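PDB 5IKY: oxalate biosynthetic component 1 from Burkholderia thailandensis, which produces oxalate as a bifunctional enzyme of quorum sensing-dependent oxalogenesis, with both serine hydrolase and lyase activity. Local coordinates for residues 544-548 / 549-553; 555-558 / 559-563; 121-125 / 126-130; 459-462 / 463-467; 1077-1080 / 1081-1084. All coordinates share one frame; numbering follows the deposited sequence.

Contact 1 of 5, residues 544-548 / 549-553; sequences HYPAD and ERLVS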
loop_
_atom_site.group_PDB
_atom_site.type_symbol
_atom_site.label_atom_id
_atom_site.label_comp_id
_atom_site.label_asym_id
_atom_site.label_seq_id
_atom_site.Cartn_x
_atom_site.Cartn_y
_atom_site.Cartn_z
ATOM N N HIS A 544 30.583 12.731 -5.529
ATOM C CA HIS A 544 31.590 13.779 -5.406
ATOM C C HIS A 544 31.403 14.897 -6.418
ATOM O O HIS A 544 32.188 15.847 -6.455
ATOM C CB HIS A 544 32.986 13.178 -5.541
ATOM C CG HIS A 544 33.365 12.295 -4.395
ATOM N ND1 HIS A 544 33.945 11.057 -4.567
ATOM C CD2 HIS A 544 33.237 12.469 -3.058
ATOM C CE1 HIS A 544 34.159 10.507 -3.385
ATOM N NE2 HIS A 544 33.742 11.345 -2.453
ATOM N N TYR A 545 30.360 14.789 -7.233
ATOM C CA TYR A 545 30.061 15.829 -8.208
ATOM C C TYR A 545 29.042 16.815 -7.652
ATOM O O TYR A 545 28.069 16.416 -7.015
ATOM C CB TYR A 545 29.550 15.212 -9.513
ATOM C CG TYR A 545 30.574 14.349 -10.211
ATOM C CD1 TYR A 545 31.697 14.916 -10.802
ATOM C CD2 TYR A 545 30.423 12.970 -10.276
ATOM C CE1 TYR A 545 32.640 14.135 -11.439
ATOM C CE2 TYR A 545 31.363 12.181 -10.913
ATOM C CZ TYR A 545 32.470 12.768 -11.489
ATOM O OH TYR A 545 33.406 11.989 -12.123
ATOM N N PRO A 546 29.271 18.114 -7.890
ATOM C CA PRO A 546 28.337 19.167 -7.486
ATOM C C PRO A 546 27.087 19.172 -8.359
ATOM O O PRO A 546 27.157 18.792 -9.527
ATOM C CB PRO A 546 29.148 20.447 -7.686
ATOM C CG PRO A 546 30.089 20.108 -8.790
ATOM C CD PRO A 546 30.457 18.664 -8.571
ATOM N N ALA A 547 25.964 19.608 -7.800
ATOM C CA ALA A 547 24.708 19.650 -8.543
ATOM C C ALA A 547 24.627 20.882 -9.440
ATOM O O ALA A 547 23.608 21.124 -10.087
ATOM C CB ALA A 547 23.529 19.616 -7.584
ATOM N N ASP A 548 25.705 21.658 -9.478
ATOM C CA ASP A 548 25.763 22.852 -10.312
ATOM C C ASP A 548 26.097 22.491 -11.756
ATOM O O ASP A 548 27.120 21.863 -12.027
ATOM C CB ASP A 548 26.792 23.840 -9.761
ATOM C CG ASP A 548 26.543 25.263 -10.224
ATOM O OD1 ASP A 548 26.050 25.449 -11.356
ATOM O OD2 ASP A 548 26.840 26.198 -9.451
ATOM N N GLU A 549 25.231 22.896 -12.679
ATOM C CA GLU A 549 25.413 22.594 -14.096
ATOM C C GLU A 549 26.639 23.291 -14.682
ATOM O O GLU A 549 27.150 22.894 -15.729
ATOM C CB GLU A 549 24.161 22.989 -14.886
ATOM C CG GLU A 549 23.626 24.377 -14.574
ATOM C CD GLU A 549 22.321 24.671 -15.290
ATOM O OE1 GLU A 549 21.531 25.493 -14.778
ATOM O OE2 GLU A 549 22.084 24.081 -16.365
ATOM N N ARG A 550 27.106 24.330 -13.999
ATOM C CA ARG A 550 28.267 25.085 -14.454
ATOM C C ARG A 550 29.572 24.376 -14.108
ATOM O O ARG A 550 30.629 24.716 -14.641
ATOM C CB ARG A 550 28.263 26.490 -13.840
ATOM C CG ARG A 550 27.235 27.436 -14.436
ATOM C CD ARG A 550 27.157 28.747 -13.660
ATOM N NE ARG A 550 26.145 28.708 -12.605
ATOM C CZ ARG A 550 26.413 28.619 -11.306
ATOM N NH1 ARG A 550 27.671 28.559 -10.888
ATOM N NH2 ARG A 550 25.423 28.589 -10.424
ATOM N N LEU A 551 29.497 23.386 -13.224
ATOM C CA LEU A 551 30.700 22.764 -12.678
ATOM C C LEU A 551 30.892 21.309 -13.089
ATOM O O LEU A 551 31.834 20.657 -12.640
ATOM C CB LEU A 551 30.687 22.852 -11.149
ATOM C CG LEU A 551 30.584 24.251 -10.539
ATOM C CD1 LEU A 551 30.773 24.182 -9.031
ATOM C CD2 LEU A 551 31.606 25.180 -11.168
ATOM N N VAL A 552 30.006 20.797 -13.936
ATOM C CA VAL A 552 30.101 19.406 -14.363
ATOM C C VAL A 552 29.442 19.201 -15.730
ATOM O O VAL A 552 28.433 19.834 -16.051
ATOM C CB VAL A 552 29.469 18.455 -13.314
ATOM C CG1 VAL A 552 27.966 18.661 -13.233
ATOM C CG2 VAL A 552 29.803 17.004 -13.624
ATOM N N SER A 553 30.035 18.330 -16.542
ATOM C CA SER A 553 29.533 18.066 -17.887
ATOM C C SER A 553 28.735 16.773 -17.929
ATOM O O SER A 553 28.900 15.904 -17.072
ATOM C CB SER A 553 30.685 17.992 -18.887
ATOM O OG SER A 553 31.448 16.814 -18.690
#
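The carboxylate of Asp548 is gripped by two groups of Arg550. Asp548 OD2 makes a salt bridge to Arg550 NH1 at 2.9 Å. Asp548 OD1 takes the backbone N-H of the same arginine, with Arg550 N to Asp548 OD1 at 3.1 Å and an angle of 167° at the hydrogen. That donor meets the carboxylate from above its plane. The guanidinium does not lie flat beside the carboxylate. The two planes stand 88° apart, and the acid sits over one guanidinium face. Arg550 reaches this position because its chain bends at chi3 (-92°), which folds the head back over Asp548.

The backbone forms a type I beta turn from Asp548 to Leu551, closed by Leu551 N to Asp548 O at 3.1 Å. The turn lies in the surface loop between helix 530-541 and helix 554-560. A methyl also rests against the turn carbonyl, with Val552 CG1 to Asp548 O at 3.5 Å.

Apolar contacts join the same two segments. Pro546 CG meets Leu551 CB at 3.7 Å, and the two side chains cross at about a right angle. Tyr545 CD1 touches Val552 CG2 at 4.0 Å, with the methyl placed obliquely to the ring. Tyr545 and Val552 both pack on Leu721 of helix 715-734. Arg714 donates to the carbonyl of Tyr545, while Glu549 makes a weak hydrogen bond to Tyr867.

Contact 2 of 5, residues 555-558 / 559-563; sequences DTIL and DALHP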
loop_
_atom_site.group_PDB
_atom_site.type_symbol
_atom_site.label_atom_id
_atom_site.label_comp_id
_atom_site.label_asym_id
_atom_site.label_seq_id
_atom_site.Cartn_x
_atom_site.Cartn_y
_atom_site.Cartn_z
ATOM N N ASP A 555 29.010 14.463 -20.204
ATOM C CA ASP A 555 29.945 13.398 -20.550
ATOM C C ASP A 555 30.589 12.796 -19.305
ATOM O O ASP A 555 30.755 11.580 -19.210
ATOM C CB ASP A 555 31.027 13.919 -21.497
ATOM C CG ASP A 555 30.522 14.098 -22.914
ATOM O OD1 ASP A 555 29.493 13.477 -23.262
ATOM O OD2 ASP A 555 31.153 14.855 -23.682
ATOM N N THR A 556 30.945 13.654 -18.354
ATOM C CA THR A 556 31.542 13.201 -17.104
ATOM C C THR A 556 30.537 12.390 -16.291
ATOM O O THR A 556 30.868 11.335 -15.748
ATOM C CB THR A 556 32.054 14.387 -16.261
ATOM O OG1 THR A 556 33.001 15.143 -17.026
ATOM C CG2 THR A 556 32.719 13.895 -14.989
ATOM N N ILE A 557 29.305 12.883 -16.220
ATOM C CA ILE A 557 28.235 12.187 -15.513
ATOM C C ILE A 557 27.959 10.824 -16.142
ATOM O O ILE A 557 27.878 9.812 -15.444
ATOM C CB ILE A 557 26.938 13.014 -15.502
ATOM C CG1 ILE A 557 27.170 14.356 -14.804
ATOM C CG2 ILE A 557 25.819 12.247 -14.822
ATOM C CD1 ILE A 557 25.967 15.277 -14.837
ATOM N N LEU A 558 27.822 10.809 -17.464
ATOM C CA LEU A 558 27.592 9.571 -18.202
ATOM C C LEU A 558 28.747 8.593 -18.024
ATOM O O LEU A 558 28.541 7.381 -17.953
ATOM C CB LEU A 558 27.380 9.863 -19.688
ATOM C CG LEU A 558 26.027 10.468 -20.064
ATOM C CD1 LEU A 558 25.985 10.813 -21.544
ATOM C CD2 LEU A 558 24.904 9.512 -19.695
ATOM N N ASP A 559 29.962 9.129 -17.952
ATOM C CA ASP A 559 31.156 8.310 -17.785
ATOM C C ASP A 559 31.155 7.600 -16.432
ATOM O O ASP A 559 31.576 6.448 -16.323
ATOM C CB ASP A 559 32.411 9.173 -17.931
ATOM C CG ASP A 559 33.681 8.352 -17.980
ATOM O OD1 ASP A 559 33.905 7.666 -18.998
ATOM O OD2 ASP A 559 34.459 8.401 -17.005
ATOM N N ALA A 560 30.669 8.289 -15.406
ATOM C CA ALA A 560 30.639 7.728 -14.059
ATOM C C ALA A 560 29.558 6.656 -13.907
ATOM O O ALA A 560 29.636 5.813 -13.014
ATOM C CB ALA A 560 30.432 8.834 -13.036
ATOM N N LEU A 561 28.555 6.692 -14.780
ATOM C CA LEU A 561 27.427 5.766 -14.697
ATOM C C LEU A 561 27.604 4.548 -15.596
ATOM O O LEU A 561 26.670 3.765 -15.778
ATOM C CB LEU A 561 26.123 6.476 -15.069
ATOM C CG LEU A 561 25.666 7.627 -14.179
ATOM C CD1 LEU A 561 24.412 8.255 -14.754
ATOM C CD2 LEU A 561 25.429 7.148 -12.756
ATOM N N HIS A 562 28.798 4.394 -16.156
ATOM C CA HIS A 562 29.058 3.338 -17.133
ATOM C C HIS A 562 28.706 1.922 -16.643
ATOM O O HIS A 562 28.051 1.176 -17.371
ATOM C CB HIS A 562 30.521 3.384 -17.583
ATOM C CG HIS A 562 30.789 2.606 -18.833
ATOM N ND1 HIS A 562 30.432 3.063 -20.084
ATOM C CD2 HIS A 562 31.373 1.400 -19.027
ATOM C CE1 HIS A 562 30.788 2.174 -20.994
ATOM N NE2 HIS A 562 31.361 1.156 -20.378
ATOM N N PRO A 563 29.129 1.541 -15.418
ATOM C CA PRO A 563 28.766 0.177 -15.005
ATOM C C PRO A 563 27.266 -0.003 -14.781
ATOM O O PRO A 563 26.751 -1.115 -14.876
ATOM C CB PRO A 563 29.539 -0.009 -13.694
ATOM C CG PRO A 563 29.771 1.366 -13.189
ATOM C CD PRO A 563 29.977 2.206 -14.411
#
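Ile557 and Leu561 meet across the end of helix 554-560, where backbone bonds carry most of the contact. Two of these are i to i+4 bonds of the alpha helix. Asp559 N donates to Asp555 O at 2.9 Å, and Ala560 N donates to Thr556 O at 3.1 Å. The next bond in the series, Leu561 N to Ile557 O, is weak at 3.3 Å. Leu561 N also reaches Leu558 O at 3.2 Å, an i to i+3 bond. The change from i+4 to i+3 bonding comes at the last turn of the helix. Leu561 leaves helical geometry and is also the N-cap residue of helix 562-579, so it is the joint between the two helices.

The apolar part is small. Ile557 CG2 touches Leu561 CD1 at 4.2 Å, and both residues are buried. With its CG beside the backbone N (chi1 -63°), Leu561 lies back along the helix, and Leu561 CG comes within 3.4 Å of Ile557 O.

The polar side chain of Thr556 turns to a partner in the preceding loop, and its OG1 is hydrogen-bonded to Ser553 OG. Tyr545 packs against the same threonine. Ile557 lies on Leu721 and His724 of helix 715-734, and Leu561 lies on Leu722 of that helix. Leu558 and Leu561 share Leu687 of helix 682-690.

Contact 3 of 5, residues 121-125 / 126-130; sequences ERLSS and VDLVR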
loop_
_atom_site.group_PDB
_atom_site.type_symbol
_atom_site.label_atom_id
_atom_site.label_comp_id
_atom_site.label_asym_id
_atom_site.label_seq_id
_atom_site.Cartn_x
_atom_site.Cartn_y
_atom_site.Cartn_z
ATOM N N GLU A 121 -26.216 -8.167 26.559
ATOM C CA GLU A 121 -25.785 -7.646 27.854
ATOM C C GLU A 121 -26.747 -8.029 28.975
ATOM O O GLU A 121 -26.410 -7.918 30.155
ATOM C CB GLU A 121 -25.625 -6.126 27.791
ATOM C CG GLU A 121 -24.231 -5.673 27.373
ATOM C CD GLU A 121 -24.107 -4.164 27.281
ATOM O OE1 GLU A 121 -25.107 -3.503 26.929
ATOM O OE2 GLU A 121 -23.011 -3.637 27.570
ATOM N N ARG A 122 -27.941 -8.479 28.602
ATOM C CA ARG A 122 -28.911 -8.969 29.575
ATOM C C ARG A 122 -28.397 -10.214 30.286
ATOM O O ARG A 122 -28.714 -10.450 31.452
ATOM C CB ARG A 122 -30.249 -9.275 28.902
ATOM C CG ARG A 122 -31.121 -8.061 28.655
ATOM C CD ARG A 122 -32.533 -8.489 28.300
ATOM N NE ARG A 122 -33.479 -7.378 28.348
ATOM C CZ ARG A 122 -34.799 -7.526 28.331
ATOM N NH1 ARG A 122 -35.329 -8.740 28.267
ATOM N NH2 ARG A 122 -35.590 -6.462 28.378
ATOM N N LEU A 123 -27.609 -11.012 29.575
ATOM C CA LEU A 123 -27.026 -12.216 30.149
ATOM C C LEU A 123 -26.031 -11.858 31.250
ATOM O O LEU A 123 -25.228 -10.937 31.101
ATOM C CB LEU A 123 -26.349 -13.057 29.065
ATOM C CG LEU A 123 -27.286 -13.699 28.040
ATOM C CD1 LEU A 123 -26.499 -14.282 26.878
ATOM C CD2 LEU A 123 -28.142 -14.770 28.697
ATOM N N SER A 124 -26.096 -12.589 32.357
ATOM C CA SER A 124 -25.240 -12.318 33.505
ATOM C C SER A 124 -23.816 -12.806 33.266
ATOM O O SER A 124 -22.857 -12.051 33.423
ATOM C CB SER A 124 -25.811 -12.971 34.765
ATOM O OG SER A 124 -27.176 -12.632 34.945
ATOM N N SER A 125 -23.690 -14.073 32.883
ATOM C CA SER A 125 -22.386 -14.687 32.656
ATOM C C SER A 125 -21.667 -14.065 31.465
ATOM O O SER A 125 -22.164 -14.103 30.341
ATOM C CB SER A 125 -22.540 -16.193 32.442
ATOM O OG SER A 125 -21.296 -16.798 32.133
ATOM N N VAL A 126 -20.492 -13.495 31.716
ATOM C CA VAL A 126 -19.701 -12.888 30.653
ATOM C C VAL A 126 -19.034 -13.969 29.801
ATOM O O VAL A 126 -18.731 -13.750 28.628
ATOM C CB VAL A 126 -18.629 -11.924 31.222
ATOM C CG1 VAL A 126 -17.564 -12.689 31.993
ATOM C CG2 VAL A 126 -17.998 -11.097 30.107
ATOM N N ASP A 127 -18.827 -15.144 30.388
ATOM C CA ASP A 127 -18.211 -16.250 29.666
ATOM C C ASP A 127 -19.180 -16.819 28.638
ATOM O O ASP A 127 -18.776 -17.213 27.543
ATOM C CB ASP A 127 -17.757 -17.345 30.633
ATOM C CG ASP A 127 -17.071 -18.499 29.925
ATOM O OD1 ASP A 127 -15.977 -18.286 29.357
ATOM O OD2 ASP A 127 -17.623 -19.621 29.939
ATOM N N LEU A 128 -20.459 -16.857 28.997
ATOM C CA LEU A 128 -21.498 -17.331 28.092
ATOM C C LEU A 128 -21.635 -16.408 26.885
ATOM O O LEU A 128 -21.788 -16.869 25.756
ATOM C CB LEU A 128 -22.838 -17.445 28.823
ATOM C CG LEU A 128 -24.035 -17.849 27.959
ATOM C CD1 LEU A 128 -23.889 -19.287 27.483
ATOM C CD2 LEU A 128 -25.342 -17.658 28.715
ATOM N N VAL A 129 -21.575 -15.103 27.136
ATOM C CA VAL A 129 -21.687 -14.106 26.077
ATOM C C VAL A 129 -20.588 -14.278 25.033
ATOM O O VAL A 129 -20.853 -14.239 23.830
ATOM C CB VAL A 129 -21.629 -12.671 26.641
ATOM C CG1 VAL A 129 -21.705 -11.651 25.516
ATOM C CG2 VAL A 129 -22.757 -12.446 27.636
ATOM N N ARG A 130 -19.358 -14.478 25.501
ATOM C CA ARG A 130 -18.215 -14.668 24.614
ATOM C C ARG A 130 -18.408 -15.856 23.684
ATOM O O ARG A 130 -18.215 -15.745 22.473
ATOM C CB ARG A 130 -16.931 -14.863 25.418
ATOM C CG ARG A 130 -16.511 -13.668 26.238
ATOM C CD ARG A 130 -15.064 -13.807 26.660
ATOM N NE ARG A 130 -14.585 -12.630 27.374
ATOM C CZ ARG A 130 -14.348 -12.599 28.679
ATOM N NH1 ARG A 130 -14.544 -13.687 29.414
ATOM N NH2 ARG A 130 -13.912 -11.483 29.248
#
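The chain bends from a loop into helix 126-138 at Ser125, where Val129 N gives a weak bond to Ser125 O at 3.4 Å. Ser125 is the N-cap of that helix, in the N-terminal domain of the protein. Ser125 OG accepts from Leu128 N at 3.2 Å, with an angle of 156° at the hydrogen. The hydroxyl gets there because OG is turned opposite the backbone N and beside the carbonyl carbon (chi1 176°). It thus meets an amide of the first helical turn, where no carbonyl of an earlier turn is available.

Leucines and a valine make the apolar part next to the cap. Leu123 precedes the cap by two residues. Leu123 CD1 and CD2 each lie 4.0 Å from Leu128 CD2, so one methyl of Leu128 meets both branches of Leu123. The two side chains cross at about a right angle. Leu123 CB touches Val129 CG2 at 3.9 Å. All three apolar residues are buried.

Helix 162-172 holds the cap from outside. Asp171 of that helix accepts the backbone N-H groups of Ser124 and Ser125 through its two carboxylate oxygens. It also packs against Leu123 and Leu128. Arg130 also donates through NE to the carbonyl of Gly489, and Pro488 touches Val129. Between residues one turn apart along the helix, Val126 CG2 lies over the centre of one face of the Arg130 guanidinium, 4.1 Å above its plane.

Contact 4 of 5, residues 459-462 / 463-467; sequences LLVD and VAIAL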
loop_
_atom_site.group_PDB
_atom_site.type_symbol
_atom_site.label_atom_id
_atom_site.label_comp_id
_atom_site.label_asym_id
_atom_site.label_seq_id
_atom_site.Cartn_x
_atom_site.Cartn_y
_atom_site.Cartn_z
ATOM N N LEU A 459 -0.688 -11.017 25.946
ATOM C CA LEU A 459 0.636 -10.822 26.531
ATOM C C LEU A 459 1.658 -10.395 25.486
ATOM O O LEU A 459 2.792 -10.051 25.818
ATOM C CB LEU A 459 1.117 -12.106 27.205
ATOM C CG LEU A 459 0.175 -12.781 28.198
ATOM C CD1 LEU A 459 0.802 -14.068 28.695
ATOM C CD2 LEU A 459 -0.133 -11.847 29.354
ATOM N N LEU A 460 1.240 -10.418 24.226
ATOM C CA LEU A 460 2.143 -10.235 23.096
ATOM C C LEU A 460 2.966 -8.952 23.178
ATOM O O LEU A 460 4.194 -8.993 23.122
ATOM C CB LEU A 460 1.340 -10.263 21.796
ATOM C CG LEU A 460 2.055 -10.762 20.542
ATOM C CD1 LEU A 460 3.009 -11.893 20.870
ATOM C CD2 LEU A 460 1.026 -11.219 19.518
ATOM N N VAL A 461 2.294 -7.818 23.322
ATOM C CA VAL A 461 2.985 -6.533 23.362
ATOM C C VAL A 461 3.836 -6.370 24.623
ATOM O O VAL A 461 5.015 -6.031 24.538
ATOM C CB VAL A 461 1.991 -5.363 23.271
ATOM C CG1 VAL A 461 2.708 -4.043 23.478
ATOM C CG2 VAL A 461 1.283 -5.382 21.928
ATOM N N ASP A 462 3.241 -6.623 25.786
ATOM C CA ASP A 462 3.931 -6.429 27.061
ATOM C C ASP A 462 5.170 -7.314 27.197
ATOM O O ASP A 462 6.205 -6.864 27.690
ATOM C CB ASP A 462 2.978 -6.690 28.233
ATOM C CG ASP A 462 1.957 -5.577 28.415
ATOM O OD1 ASP A 462 2.309 -4.402 28.182
ATOM O OD2 ASP A 462 0.803 -5.878 28.791
ATOM N N VAL A 463 5.066 -8.565 26.762
ATOM C CA VAL A 463 6.201 -9.482 26.836
ATOM C C VAL A 463 7.296 -9.068 25.856
ATOM O O VAL A 463 8.480 -9.079 26.200
ATOM C CB VAL A 463 5.777 -10.939 26.556
ATOM C CG1 VAL A 463 6.994 -11.825 26.332
ATOM C CG2 VAL A 463 4.939 -11.474 27.705
ATOM N N ALA A 464 6.896 -8.690 24.644
ATOM C CA ALA A 464 7.849 -8.259 23.623
ATOM C C ALA A 464 8.629 -7.024 24.063
ATOM O O ALA A 464 9.827 -6.911 23.798
ATOM C CB ALA A 464 7.135 -7.988 22.312
ATOM N N ILE A 465 7.946 -6.097 24.730
ATOM C CA ILE A 465 8.599 -4.909 25.271
ATOM C C ILE A 465 9.590 -5.288 26.363
ATOM O O ILE A 465 10.727 -4.814 26.374
ATOM C CB ILE A 465 7.582 -3.905 25.847
ATOM C CG1 ILE A 465 6.651 -3.389 24.754
ATOM C CG2 ILE A 465 8.294 -2.735 26.509
ATOM C CD1 ILE A 465 5.506 -2.565 25.292
ATOM N N ALA A 466 9.148 -6.151 27.274
ATOM C CA ALA A 466 9.959 -6.568 28.416
ATOM C C ALA A 466 11.260 -7.232 27.983
ATOM O O ALA A 466 12.302 -7.042 28.609
ATOM C CB ALA A 466 9.164 -7.510 29.308
ATOM N N LEU A 467 11.193 -8.008 26.909
ATOM C CA LEU A 467 12.353 -8.733 26.415
ATOM C C LEU A 467 13.138 -7.902 25.406
ATOM O O LEU A 467 14.170 -8.343 24.899
ATOM C CB LEU A 467 11.919 -10.058 25.786
ATOM C CG LEU A 467 11.207 -11.034 26.722
ATOM C CD1 LEU A 467 10.722 -12.251 25.956
ATOM C CD2 LEU A 467 12.134 -11.451 27.856
#
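Val461 and Ile465 lie side by side one turn apart, pointing the same way. Val461 CG1 meets Ile465 CD1 at 3.6 Å. The ethyl branch of Ile465 starts beside its own backbone N (chi1 -63°), which carries it back along the helix. Ile465 CG1 therefore also lies close to Val461 O, at 3.1 Å. A second apolar pair joins Leu459 and Val463, with Leu459 CB to Val463 CG2 at 3.9 Å.

Four successive backbone bonds hold these pairs at their one-turn spacing. Val463 N donates to Leu459 O at 2.9 Å, and Ile465 N donates to Val461 O at 2.9 Å. Ala464 N to Leu460 O and Ala466 N to Asp462 O are each 3.1 Å. This run of i to i+4 bonds is that of a regular alpha helix. Helix 460-466 is the crossover of a beta-alpha-beta unit, between parallel strands 446-451 and 471-474 of the curled parallel sheet, which is probably a TIM-barrel-like fold.

Further out, several elements surround the helix. Leu460 and Ala464 pack on Ile472 of strand 471-474. Val461 meets Leu504 and Leu508 of helix 497-510. Leu459 lies against His421 and Ala424 of helix 418-442. The carboxylate of Asp462 has a partner at each oxygen: OD1 forms a salt bridge with Arg511, and OD2 is hydrogen-bonded to His421.

Contact 5 of 5, residues 1077-1080 / 1081-1084; sequences ASPL and WLRQ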
loop_
_atom_site.group_PDB
_atom_site.type_symbol
_atom_site.label_atom_id
_atom_site.label_comp_id
_atom_site.label_asym_id
_atom_site.label_seq_id
_atom_site.Cartn_x
_atom_site.Cartn_y
_atom_site.Cartn_z
ATOM N N ALA A 1077 -11.255 17.984 -7.454
ATOM C CA ALA A 1077 -11.477 17.255 -6.210
ATOM C C ALA A 1077 -11.276 18.142 -4.983
ATOM O O ALA A 1077 -11.305 17.662 -3.851
ATOM C CB ALA A 1077 -10.557 16.040 -6.141
ATOM N N SER A 1078 -11.074 19.436 -5.214
ATOM C CA SER A 1078 -10.884 20.387 -4.125
ATOM C C SER A 1078 -12.108 20.441 -3.215
ATOM O O SER A 1078 -13.237 20.594 -3.686
ATOM C CB SER A 1078 -10.576 21.782 -4.675
ATOM O OG SER A 1078 -10.379 22.712 -3.624
ATOM N N PRO A 1079 -11.881 20.309 -1.900
ATOM C CA PRO A 1079 -12.929 20.316 -0.874
ATOM C C PRO A 1079 -13.520 21.704 -0.651
ATOM O O PRO A 1079 -12.872 22.706 -0.956
ATOM C CB PRO A 1079 -12.193 19.828 0.374
ATOM C CG PRO A 1079 -10.791 20.255 0.164
ATOM C CD PRO A 1079 -10.542 20.130 -1.312
ATOM N N LEU A 1080 -14.736 21.751 -0.115
ATOM C CA LEU A 1080 -15.457 23.006 0.075
ATOM C C LEU A 1080 -14.735 23.943 1.041
ATOM O O LEU A 1080 -14.703 25.156 0.828
ATOM C CB LEU A 1080 -16.880 22.726 0.576
ATOM C CG LEU A 1080 -17.911 23.860 0.532
ATOM C CD1 LEU A 1080 -19.303 23.294 0.303
ATOM C CD2 LEU A 1080 -17.888 24.696 1.808
ATOM N N TRP A 1081 -14.160 23.382 2.100
ATOM C CA TRP A 1081 -13.507 24.196 3.120
ATOM C C TRP A 1081 -12.239 24.858 2.587
ATOM O O TRP A 1081 -11.854 25.934 3.047
ATOM C CB TRP A 1081 -13.182 23.357 4.360
ATOM C CG TRP A 1081 -12.295 22.174 4.101
ATOM C CD1 TRP A 1081 -12.690 20.914 3.752
ATOM C CD2 TRP A 1081 -10.865 22.137 4.187
ATOM N NE1 TRP A 1081 -11.594 20.097 3.611
ATOM C CE2 TRP A 1081 -10.462 20.823 3.870
ATOM C CE3 TRP A 1081 -9.886 23.087 4.497
ATOM C CZ2 TRP A 1081 -9.123 20.436 3.854
ATOM C CZ3 TRP A 1081 -8.556 22.699 4.479
ATOM C CH2 TRP A 1081 -8.188 21.385 4.161
ATOM N N LEU A 1082 -11.600 24.218 1.613
ATOM C CA LEU A 1082 -10.397 24.774 1.001
ATOM C C LEU A 1082 -10.731 25.980 0.129
ATOM O O LEU A 1082 -9.982 26.957 0.090
ATOM C CB LEU A 1082 -9.671 23.709 0.174
ATOM C CG LEU A 1082 -8.419 24.165 -0.583
ATOM C CD1 LEU A 1082 -7.413 24.794 0.368
ATOM C CD2 LEU A 1082 -7.792 22.999 -1.337
ATOM N N ARG A 1083 -11.864 25.909 -0.565
ATOM C CA ARG A 1083 -12.293 26.991 -1.443
ATOM C C ARG A 1083 -12.618 28.248 -0.645
ATOM O O ARG A 1083 -12.494 29.363 -1.151
ATOM C CB ARG A 1083 -13.502 26.556 -2.272
ATOM C CG ARG A 1083 -13.324 25.188 -2.902
ATOM C CD ARG A 1083 -14.376 24.885 -3.952
ATOM N NE ARG A 1083 -14.221 23.526 -4.464
ATOM C CZ ARG A 1083 -14.810 23.064 -5.561
ATOM N NH1 ARG A 1083 -15.601 23.855 -6.275
ATOM N NH2 ARG A 1083 -14.607 21.810 -5.946
ATOM N N GLN A 1084 -13.025 28.059 0.608
ATOM C CA GLN A 1084 -13.296 29.177 1.504
ATOM C C GLN A 1084 -12.027 29.983 1.769
ATOM O O GLN A 1084 -12.072 31.210 1.884
ATOM C CB GLN A 1084 -13.893 28.677 2.823
ATOM C CG GLN A 1084 -13.910 29.720 3.932
ATOM C CD GLN A 1084 -15.189 29.693 4.745
ATOM O OE1 GLN A 1084 -16.273 29.458 4.212
ATOM N NE2 GLN A 1084 -15.067 29.937 6.045
#
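This contact joins the N-cap and the first turn of helix 1080-1090 in the C-terminal alpha/beta-hydrolase part of the chain, where the loop after helix 1071-1076 runs into the helix and Ser1078 and Pro1079 meet the first turn. Pro1079 is the N-cap residue.

The main polar link runs from Arg1083 back to the loop. Arg1083 NH2 donates to Ser1078 O at 2.9 Å, and Arg1083 NE donates to the same oxygen at 3.2 Å. The carbonyl oxygen lies close to the guanidinium plane and is gripped side-on by both nitrogens. An extended chain from CG to NE carries the head back past the cap. This pair of hydrogen bonds to one oxygen fixes the rotation of the guanidinium. The backbone bonds at the start of the helix are weak, among them Arg1083 N to Pro1079 O at 3.4 Å.

Pro1079 fills the angle between Trp1081 and Leu1082. Pro1079 CG lies over one face of the Trp1081 indole, 4.0 Å from the centroid of the five-membered ring, in a CH-pi contact. The indole folds back over the proline because Trp1081 CG sits between the backbone N and the carbonyl carbon (chi1 59°). The same CG of Pro1079 meets Leu1082 CB at 3.6 Å. Ser1078 OG touches Leu1082 CD2 at 3.5 Å.

Trp1081 stacks edge-to-face with Trp1085 and makes a weak hydrogen bond to the carbonyl of Asp1035. Tyr1034 packs on Ser1078 and Pro1079. Helix 792-813 covers another part, with Phe808 against Ser1078 and Ile812 against Arg1083.

In the fold
Along the chain the order is contact 3, contact 4, contact 1, contact 2, contact 5. Contacts 1 and 2 are neighbours, with centres 13 Å apart. They touch through Tyr545 and Val552 on helix 554-560, and both pack on helix 715-734, a helix of the cap domain. Contact 3 lies in the N-terminal domain, on the opposite side of the chain's centre, its centre about 73 Å from the centres of contacts 1 and 2. Contact 4 belongs to the parallel sheet region; its centre and that of contact 3 are about 30 Å apart. Contact 5 lies in the C-terminal hydrolase part, 42 Å from contact 1 between centres. Contacts 1 and 2 thus belong to one region, and the other three lie in distinct parts of the same long chain.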